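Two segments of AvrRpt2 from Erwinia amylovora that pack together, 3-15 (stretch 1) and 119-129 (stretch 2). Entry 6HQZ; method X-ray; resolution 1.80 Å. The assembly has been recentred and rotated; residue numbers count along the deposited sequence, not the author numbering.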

ATOM      1  N   PHE A   3      -4.378   4.154   4.504  1.00 39.93           N
ATOM      2  CA  PHE A   3      -2.974   4.305   4.308  1.00 39.27           C
ATOM      3  C   PHE A   3      -2.719   5.778   4.089  1.00 37.81           C
ATOM      4  O   PHE A   3      -3.406   6.407   3.321  1.00 35.81           O
ATOM      5  CB  PHE A   3      -2.494   3.478   3.118  1.00 38.90           C
ATOM      6  CG  PHE A   3      -1.075   3.699   2.803  1.00 38.92           C
ATOM      7  CD1 PHE A   3      -0.109   2.936   3.424  1.00 42.24           C
ATOM      8  CD2 PHE A   3      -0.672   4.747   1.965  1.00 37.33           C
ATOM      9  CE1 PHE A   3       1.233   3.162   3.158  1.00 42.78           C
ATOM     10  CE2 PHE A   3       0.674   4.964   1.700  1.00 37.67           C
ATOM     11  CZ  PHE A   3       1.623   4.179   2.308  1.00 40.87           C
ATOM     12  N   ARG A   4      -1.735   6.337   4.780  1.00 39.18           N
ATOM     13  CA  ARG A   4      -1.451   7.787   4.636  1.00 38.31           C
ATOM     14  C   ARG A   4       0.018   7.944   4.569  1.00 40.35           C
ATOM     15  O   ARG A   4       0.718   7.415   5.412  1.00 43.34           O
ATOM     16  CB  ARG A   4      -2.025   8.620   5.782  1.00 39.07           C
ATOM     17  CG  ARG A   4      -3.515   8.420   5.955  1.00 39.25           C
ATOM     18  CD  ARG A   4      -4.103   9.138   7.131  1.00 41.27           C
ATOM     19  NE  ARG A   4      -5.437   8.597   7.470  1.00 43.50           N
ATOM     20  CZ  ARG A   4      -6.283   9.148   8.345  1.00 46.12           C
ATOM     21  NH1 ARG A   4      -5.942  10.232   9.043  1.00 47.78           N
ATOM     22  NH2 ARG A   4      -7.473   8.591   8.568  1.00 48.30           N
ATOM     23  N   LEU A   5       0.497   8.664   3.569  1.00 40.13           N
ATOM     24  CA  LEU A   5       1.841   9.196   3.577  1.00 44.86           C
ATOM     25  C   LEU A   5       1.823  10.521   4.389  1.00 47.62           C
ATOM     26  O   LEU A   5       0.950  11.421   4.163  1.00 47.70           O
ATOM     27  CB  LEU A   5       2.324   9.521   2.158  1.00 42.27           C
ATOM     28  CG  LEU A   5       2.270   8.420   1.106  1.00 42.04           C
ATOM     29  CD1 LEU A   5       2.263   9.080  -0.267  1.00 41.36           C
ATOM     30  CD2 LEU A   5       3.420   7.453   1.325  1.00 44.40           C
ATOM     31  N   ASN A   6       2.816  10.651   5.245  1.00 51.48           N
ATOM     32  CA  ASN A   6       2.885  11.688   6.264  1.00 53.53           C
ATOM     33  C   ASN A   6       3.880  12.810   6.027  1.00 54.10           C
ATOM     34  O   ASN A   6       3.800  13.822   6.725  1.00 56.21           O
ATOM     35  CB  ASN A   6       3.162  11.006   7.610  1.00 57.18           C
ATOM     36  CG  ASN A   6       1.964  10.218   8.062  1.00 58.68           C
ATOM     37  OD1 ASN A   6       0.958  10.807   8.439  1.00 59.00           O
ATOM     38  ND2 ASN A   6       2.009   8.896   7.921  1.00 61.71           N
ATOM     39  N   HIS A   7       4.839  12.661   5.115  1.00 52.35           N
ATOM     40  CA  HIS A   7       5.499  13.882   4.686  1.00 51.99           C
ATOM     41  C   HIS A   7       5.796  14.043   3.222  1.00 45.93           C
ATOM     42  O   HIS A   7       6.913  13.977   2.731  1.00 45.70           O
ATOM     43  CB  HIS A   7       6.662  14.384   5.541  1.00 57.45           C
ATOM     44  CG  HIS A   7       6.828  15.884   5.426  1.00 60.48           C
ATOM     45  ND1 HIS A   7       5.876  16.772   5.901  1.00 60.63           N
ATOM     46  CD2 HIS A   7       7.773  16.646   4.815  1.00 62.02           C
ATOM     47  CE1 HIS A   7       6.247  18.011   5.621  1.00 60.73           C
ATOM     48  NE2 HIS A   7       7.390  17.963   4.960  1.00 61.90           N
ATOM     49  N   VAL A   8       4.713  14.359   2.563  1.00 40.51           N
ATOM     50  CA  VAL A   8       4.764  15.038   1.305  1.00 35.22           C
ATOM     51  C   VAL A   8       4.826  16.558   1.579  1.00 33.00           C
ATOM     52  O   VAL A   8       3.992  17.091   2.276  1.00 29.26           O
ATOM     53  CB  VAL A   8       3.563  14.608   0.473  1.00 32.98           C
ATOM     54  CG1 VAL A   8       3.693  15.214  -0.897  1.00 30.27           C
ATOM     55  CG2 VAL A   8       3.592  13.079   0.381  1.00 33.21           C
ATOM     56  N   PRO A   9       5.872  17.220   1.081  1.00 32.85           N
ATOM     57  CA  PRO A   9       5.990  18.648   1.267  1.00 33.23           C
ATOM     58  C   PRO A   9       4.902  19.392   0.492  1.00 31.30           C
ATOM     59  O   PRO A   9       4.389  18.895  -0.546  1.00 31.15           O
ATOM     60  CB  PRO A   9       7.373  18.976   0.710  1.00 36.12           C
ATOM     61  CG  PRO A   9       7.731  17.860  -0.214  1.00 36.67           C
ATOM     62  CD  PRO A   9       6.970  16.652   0.255  1.00 35.35           C
ATOM     63  N   TYR A  10       4.462  20.502   1.049  1.00 30.43           N
ATOM     64  CA  TYR A  10       3.339  21.256   0.439  1.00 28.47           C
ATOM     65  C   TYR A  10       3.970  22.385  -0.370  1.00 27.96           C
ATOM     66  O   TYR A  10       4.789  23.118   0.170  1.00 28.14           O
ATOM     67  CB  TYR A  10       2.416  21.810   1.533  1.00 28.75           C
ATOM     68  CG  TYR A  10       1.374  22.666   0.896  1.00 27.91           C
ATOM     69  CD1 TYR A  10       0.371  22.082   0.097  1.00 25.33           C
ATOM     70  CD2 TYR A  10       1.480  24.040   0.927  1.00 29.40           C
ATOM     71  CE1 TYR A  10      -0.564  22.902  -0.537  1.00 25.16           C
ATOM     72  CE2 TYR A  10       0.542  24.848   0.291  1.00 27.72           C
ATOM     73  CZ  TYR A  10      -0.467  24.269  -0.429  1.00 26.33           C
ATOM     74  OH  TYR A  10      -1.341  25.143  -1.098  1.00 26.19           O
ATOM     75  N   VAL A  11       3.522  22.588  -1.630  1.00 26.44           N
ATOM     76  CA  VAL A  11       3.982  23.685  -2.456  1.00 27.10           C
ATOM     77  C   VAL A  11       2.688  24.338  -3.026  1.00 26.15           C
ATOM     78  O   VAL A  11       1.848  23.585  -3.527  1.00 25.56           O
ATOM     79  CB  VAL A  11       4.904  23.189  -3.615  1.00 27.11           C
ATOM     80  CG1 VAL A  11       5.335  24.337  -4.508  1.00 28.02           C
ATOM     81  CG2 VAL A  11       6.131  22.424  -3.047  1.00 29.18           C
ATOM     82  N   SER A  12       2.538  25.655  -2.844  1.00 27.91           N
ATOM     83  CA  SER A  12       1.408  26.417  -3.403  1.00 27.72           C
ATOM     84  C   SER A  12       1.694  26.884  -4.826  1.00 29.97           C
ATOM     85  O   SER A  12       2.849  27.079  -5.219  1.00 31.42           O
ATOM     86  CB  SER A  12       1.081  27.623  -2.505  1.00 28.81           C
ATOM     87  OG  SER A  12       2.145  28.542  -2.380  1.00 29.84           O
ATOM     88  N   GLN A  13       0.633  27.061  -5.624  1.00 30.67           N
ATOM     89  CA  GLN A  13       0.813  27.575  -6.980  1.00 35.49           C
ATOM     90  C   GLN A  13       0.805  29.042  -6.705  1.00 39.90           C
ATOM     91  O   GLN A  13       0.058  29.536  -5.845  1.00 45.83           O
ATOM     92  CB  GLN A  13      -0.334  27.156  -7.920  1.00 35.07           C
ATOM     93  CG  GLN A  13      -1.674  27.770  -7.617  1.00 37.07           C
ATOM     94  CD  GLN A  13      -2.801  27.184  -8.517  1.00 36.51           C
ATOM     95  OE1 GLN A  13      -3.437  26.184  -8.177  1.00 35.49           O
ATOM     96  NE2 GLN A  13      -2.950  27.753  -9.685  1.00 40.03           N
ATOM     97  N   GLN A  14       1.613  29.809  -7.339  1.00 44.08           N
ATOM     98  CA  GLN A  14       1.448  31.175  -6.871  1.00 50.06           C
ATOM     99  C   GLN A  14       0.497  31.971  -7.765  1.00 52.24           C
ATOM    100  O   GLN A  14      -0.747  31.738  -7.686  1.00 54.65           O
ATOM    101  CB  GLN A  14       2.756  31.780  -6.387  1.00 49.22           C
ATOM    102  CG  GLN A  14       3.078  31.241  -4.979  1.00 47.22           C
ATOM    103  CD  GLN A  14       2.215  31.870  -3.841  1.00 47.49           C
ATOM    104  OE1 GLN A  14       2.124  33.108  -3.707  1.00 50.81           O
ATOM    105  NE2 GLN A  14       1.641  31.031  -3.002  1.00 42.49           N
ATOM    106  N   ASN A  15       1.063  32.818  -8.592  1.00 55.46           N
ATOM    107  CA  ASN A  15       0.367  33.545  -9.635  1.00 57.42           C
ATOM    108  C   ASN A  15       1.194  33.308 -10.891  1.00 55.18           C
ATOM    109  O   ASN A  15       1.555  34.213 -11.606  1.00 56.15           O
ATOM    110  CB  ASN A  15       0.306  35.023  -9.282  1.00 61.62           C
ATOM    111  CG  ASN A  15      -0.499  35.278  -8.029  1.00 63.35           C
ATOM    112  OD1 ASN A  15      -1.584  34.703  -7.829  1.00 64.23           O
ATOM    113  ND2 ASN A  15       0.026  36.154  -7.176  1.00 69.28           N
ATOM    114  N   ILE A 119     -10.425  11.101   0.583  1.00 27.21           N
ATOM    115  CA  ILE A 119      -9.044  11.164   0.178  1.00 27.52           C
ATOM    116  C   ILE A 119      -8.424  12.370   0.821  1.00 27.22           C
ATOM    117  O   ILE A 119      -9.109  13.326   1.126  1.00 24.89           O
ATOM    118  CB  ILE A 119      -8.866  11.260  -1.330  1.00 26.86           C
ATOM    119  CG1 ILE A 119      -9.518  12.538  -1.900  1.00 26.73           C
ATOM    120  CG2 ILE A 119      -9.526  10.037  -1.951  1.00 28.75           C
ATOM    121  CD1 ILE A 119      -8.860  12.932  -3.201  1.00 25.79           C
ATOM    122  N   ILE A 120      -7.109  12.292   1.010  1.00 27.10           N
ATOM    123  CA  ILE A 120      -6.361  13.340   1.620  1.00 26.46           C
ATOM    124  C   ILE A 120      -5.413  13.876   0.552  1.00 25.60           C
ATOM    125  O   ILE A 120      -4.690  13.123  -0.058  1.00 24.96           O
ATOM    126  CB  ILE A 120      -5.511  12.839   2.816  1.00 27.64           C
ATOM    127  CG1 ILE A 120      -6.407  12.034   3.789  1.00 28.93           C
ATOM    128  CG2 ILE A 120      -4.883  13.993   3.493  1.00 28.90           C
ATOM    129  CD1 ILE A 120      -5.663  11.336   4.891  1.00 30.69           C
ATOM    130  N   PHE A 121      -5.385  15.203   0.381  1.00 25.12           N
ATOM    131  CA  PHE A 121      -4.639  15.760  -0.731  1.00 24.53           C
ATOM    132  C   PHE A 121      -4.171  17.158  -0.439  1.00 23.91           C
ATOM    133  O   PHE A 121      -4.794  17.911   0.344  1.00 24.68           O
ATOM    134  CB  PHE A 121      -5.479  15.740  -2.022  1.00 24.01           C
ATOM    135  CG  PHE A 121      -6.667  16.640  -2.007  1.00 23.44           C
ATOM    136  CD1 PHE A 121      -7.856  16.273  -1.341  1.00 24.23           C
ATOM    137  CD2 PHE A 121      -6.626  17.872  -2.663  1.00 23.80           C
ATOM    138  CE1 PHE A 121      -8.968  17.125  -1.361  1.00 24.14           C
ATOM    139  CE2 PHE A 121      -7.752  18.724  -2.697  1.00 23.77           C
ATOM    140  CZ  PHE A 121      -8.906  18.390  -2.022  1.00 24.81           C
ATOM    141  N   HIS A 122      -3.042  17.488  -1.061  1.00 24.17           N
ATOM    142  CA  HIS A 122      -2.471  18.815  -1.069  1.00 23.02           C
ATOM    143  C   HIS A 122      -3.059  19.526  -2.303  1.00 22.54           C
ATOM    144  O   HIS A 122      -2.870  19.067  -3.411  1.00 21.49           O
ATOM    145  CB  HIS A 122      -0.957  18.805  -1.287  1.00 24.13           C
ATOM    146  CG  HIS A 122      -0.170  18.401  -0.077  1.00 25.14           C
ATOM    147  ND1 HIS A 122      -0.720  18.378   1.189  1.00 25.70           N
ATOM    148  CD2 HIS A 122       1.123  18.044   0.060  1.00 26.70           C
ATOM    149  CE1 HIS A 122       0.203  17.979   2.051  1.00 26.96           C
ATOM    150  NE2 HIS A 122       1.344  17.820   1.398  1.00 27.34           N
ATOM    151  N   ASP A 123      -3.651  20.686  -2.079  1.00 23.19           N
ATOM    152  CA  ASP A 123      -4.244  21.510  -3.152  1.00 23.23           C
ATOM    153  C   ASP A 123      -3.390  22.772  -3.282  1.00 22.94           C
ATOM    154  O   ASP A 123      -3.331  23.603  -2.374  1.00 23.86           O
ATOM    155  CB  ASP A 123      -5.665  21.859  -2.789  1.00 23.20           C
ATOM    156  CG  ASP A 123      -6.416  22.571  -3.932  1.00 26.40           C
ATOM    157  OD1 ASP A 123      -5.899  23.522  -4.514  1.00 24.80           O
ATOM    158  OD2 ASP A 123      -7.555  22.236  -4.171  1.00 26.98           O
ATOM    159  N   PRO A 124      -2.691  22.925  -4.405  1.00 22.24           N
ATOM    160  CA  PRO A 124      -1.815  24.025  -4.568  1.00 24.68           C
ATOM    161  C   PRO A 124      -2.489  25.407  -4.437  1.00 25.83           C
ATOM    162  O   PRO A 124      -1.787  26.442  -4.303  1.00 25.03           O
ATOM    163  CB  PRO A 124      -1.274  23.851  -6.000  1.00 25.40           C
ATOM    164  CG  PRO A 124      -1.591  22.484  -6.419  1.00 25.51           C
ATOM    165  CD  PRO A 124      -2.662  21.974  -5.509  1.00 23.75           C
ATOM    166  N   GLN A 125      -3.824  25.459  -4.506  1.00 26.58           N
ATOM    167  CA  GLN A 125      -4.490  26.719  -4.347  1.00 30.20           C
ATOM    168  C   GLN A 125      -5.332  26.847  -3.121  1.00 29.96           C
ATOM    169  O   GLN A 125      -5.760  27.919  -2.840  1.00 35.23           O
ATOM    170  CB  GLN A 125      -5.303  27.049  -5.604  1.00 34.46           C
ATOM    171  CG  GLN A 125      -5.815  28.450  -5.657  1.00 42.23           C
ATOM    172  CD  GLN A 125      -4.863  29.565  -5.165  1.00 49.32           C
ATOM    173  OE1 GLN A 125      -3.784  29.750  -5.732  1.00 60.17           O
ATOM    174  NE2 GLN A 125      -5.308  30.377  -4.171  1.00 53.34           N
ATOM    175  N   ARG A 126      -5.562  25.772  -2.401  1.00 25.57           N
ATOM    176  CA  ARG A 126      -6.344  25.787  -1.226  1.00 26.86           C
ATOM    177  C   ARG A 126      -5.640  25.386   0.035  1.00 27.03           C
ATOM    178  O   ARG A 126      -6.035  25.871   1.102  1.00 30.12           O
ATOM    179  CB  ARG A 126      -7.563  24.915  -1.422  1.00 26.98           C
ATOM    180  CG  ARG A 126      -8.500  25.540  -2.399  1.00 28.21           C
ATOM    181  CD  ARG A 126      -9.256  26.613  -1.669  1.00 31.88           C
ATOM    182  NE  ARG A 126     -10.489  26.842  -2.360  1.00 32.97           N
ATOM    183  CZ  ARG A 126     -10.551  27.518  -3.477  1.00 33.48           C
ATOM    184  NH1 ARG A 126      -9.455  28.109  -3.970  1.00 34.16           N
ATOM    185  NH2 ARG A 126     -11.724  27.665  -4.032  1.00 36.33           N
ATOM    186  N   GLY A 127      -4.538  24.639  -0.076  1.00 25.57           N
ATOM    187  CA  GLY A 127      -3.740  24.335   1.080  1.00 26.10           C
ATOM    188  C   GLY A 127      -3.404  22.865   1.255  1.00 25.73           C
ATOM    189  O   GLY A 127      -3.948  21.963   0.552  1.00 25.12           O
ATOM    190  N   PRO A 128      -2.568  22.568   2.285  1.00 26.63           N
ATOM    191  CA  PRO A 128      -2.199  21.198   2.539  1.00 26.32           C
ATOM    192  C   PRO A 128      -3.265  20.366   3.248  1.00 26.33           C
ATOM    193  O   PRO A 128      -4.025  20.888   4.006  1.00 27.11           O
ATOM    194  CB  PRO A 128      -0.977  21.323   3.509  1.00 27.98           C
ATOM    195  CG  PRO A 128      -1.142  22.631   4.149  1.00 29.10           C
ATOM    196  CD  PRO A 128      -1.859  23.505   3.157  1.00 28.83           C
ATOM    197  N   ASP A 129      -3.190  19.054   3.077  1.00 25.98           N
ATOM    198  CA  ASP A 129      -3.907  18.082   3.922  1.00 27.70           C
ATOM    199  C   ASP A 129      -5.413  18.358   3.957  1.00 27.55           C
ATOM    200  O   ASP A 129      -6.066  18.189   4.966  1.00 28.21           O
ATOM    201  CB  ASP A 129      -3.312  18.050   5.347  1.00 30.15           C
ATOM    202  CG  ASP A 129      -1.877  17.617   5.316  1.00 32.44           C
ATOM    203  OD1 ASP A 129      -1.575  16.724   4.507  1.00 32.58           O
ATOM    204  OD2 ASP A 129      -1.077  18.157   6.063  1.00 36.62           O
TER

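The most unusual feature of this contact is that all three hydrogen bonds across it end on backbone carbonyl oxygens, V8 O, D123 O and P124 O, with no side chain as acceptor; a segment with no regular helix or strand of its own is thereby held along the end of a strand and the turn that follows. An extended chain that does not pair as a strand can still be held by a few well-placed polar groups, with rings filling the space between them.

H122 supplies the first anchor. Its imidazole is bound at both nitrogens: H122 NE2 donates to V8 O at 2.9 Å, almost in line, while H122 ND1 accepts from D129 N at 3.2 Å within its own stretch. Histidine suits this place because one flat ring can donate and accept at once, and bonds at both nitrogens restrain its orientation. Y10 packs over one face of that ring, its edge pointing at it with the two planes at 87°. Y10 CB also lies over this face, 4.3 Å from the H122 ring centroid, so the tyrosine covers the histidine with both its stem and its ring edge.

Y10, with chi1 in the t well, reaches toward the turn after the strand and carries the largest covered area of any residue in the contact. Its hydroxyl, Y10 OH, donates to D123 O at 2.8 Å. That carbonyl already receives the backbone amides of R126 and G127, so the phenol joins a turn that is internally braced. P128 lies over one face of the tyrosine ring, P128 CD 3.8 Å from the Y10 ring centroid and nearly on the ring normal, a typical proline-aromatic contact. G127 CA comes within 3.3 Å of Y10 OH; at phi 130° and psi 175° a CB would jam against the preceding carbonyl, which by itself calls for glycine.

Farther along, the main chain takes over. Q13 N donates to P124 O at 2.8 Å with good linearity, and S12 CA approaches that same P124 O at 3.3 Å. P124 is buried, and its ring gives the passing chain a compact apolar surface. Q13 points its CA-to-CB bond toward stretch 2, and Q13 OE1 lies 3.3 Å from Q125 CB.

At the other end the contact thins to a single touch: R4 CD meets I120 CD1 at 3.5 Å, that methyl lies over one face of the guanidinium, and R4 NE is hydrogen-bonded elsewhere in the structure.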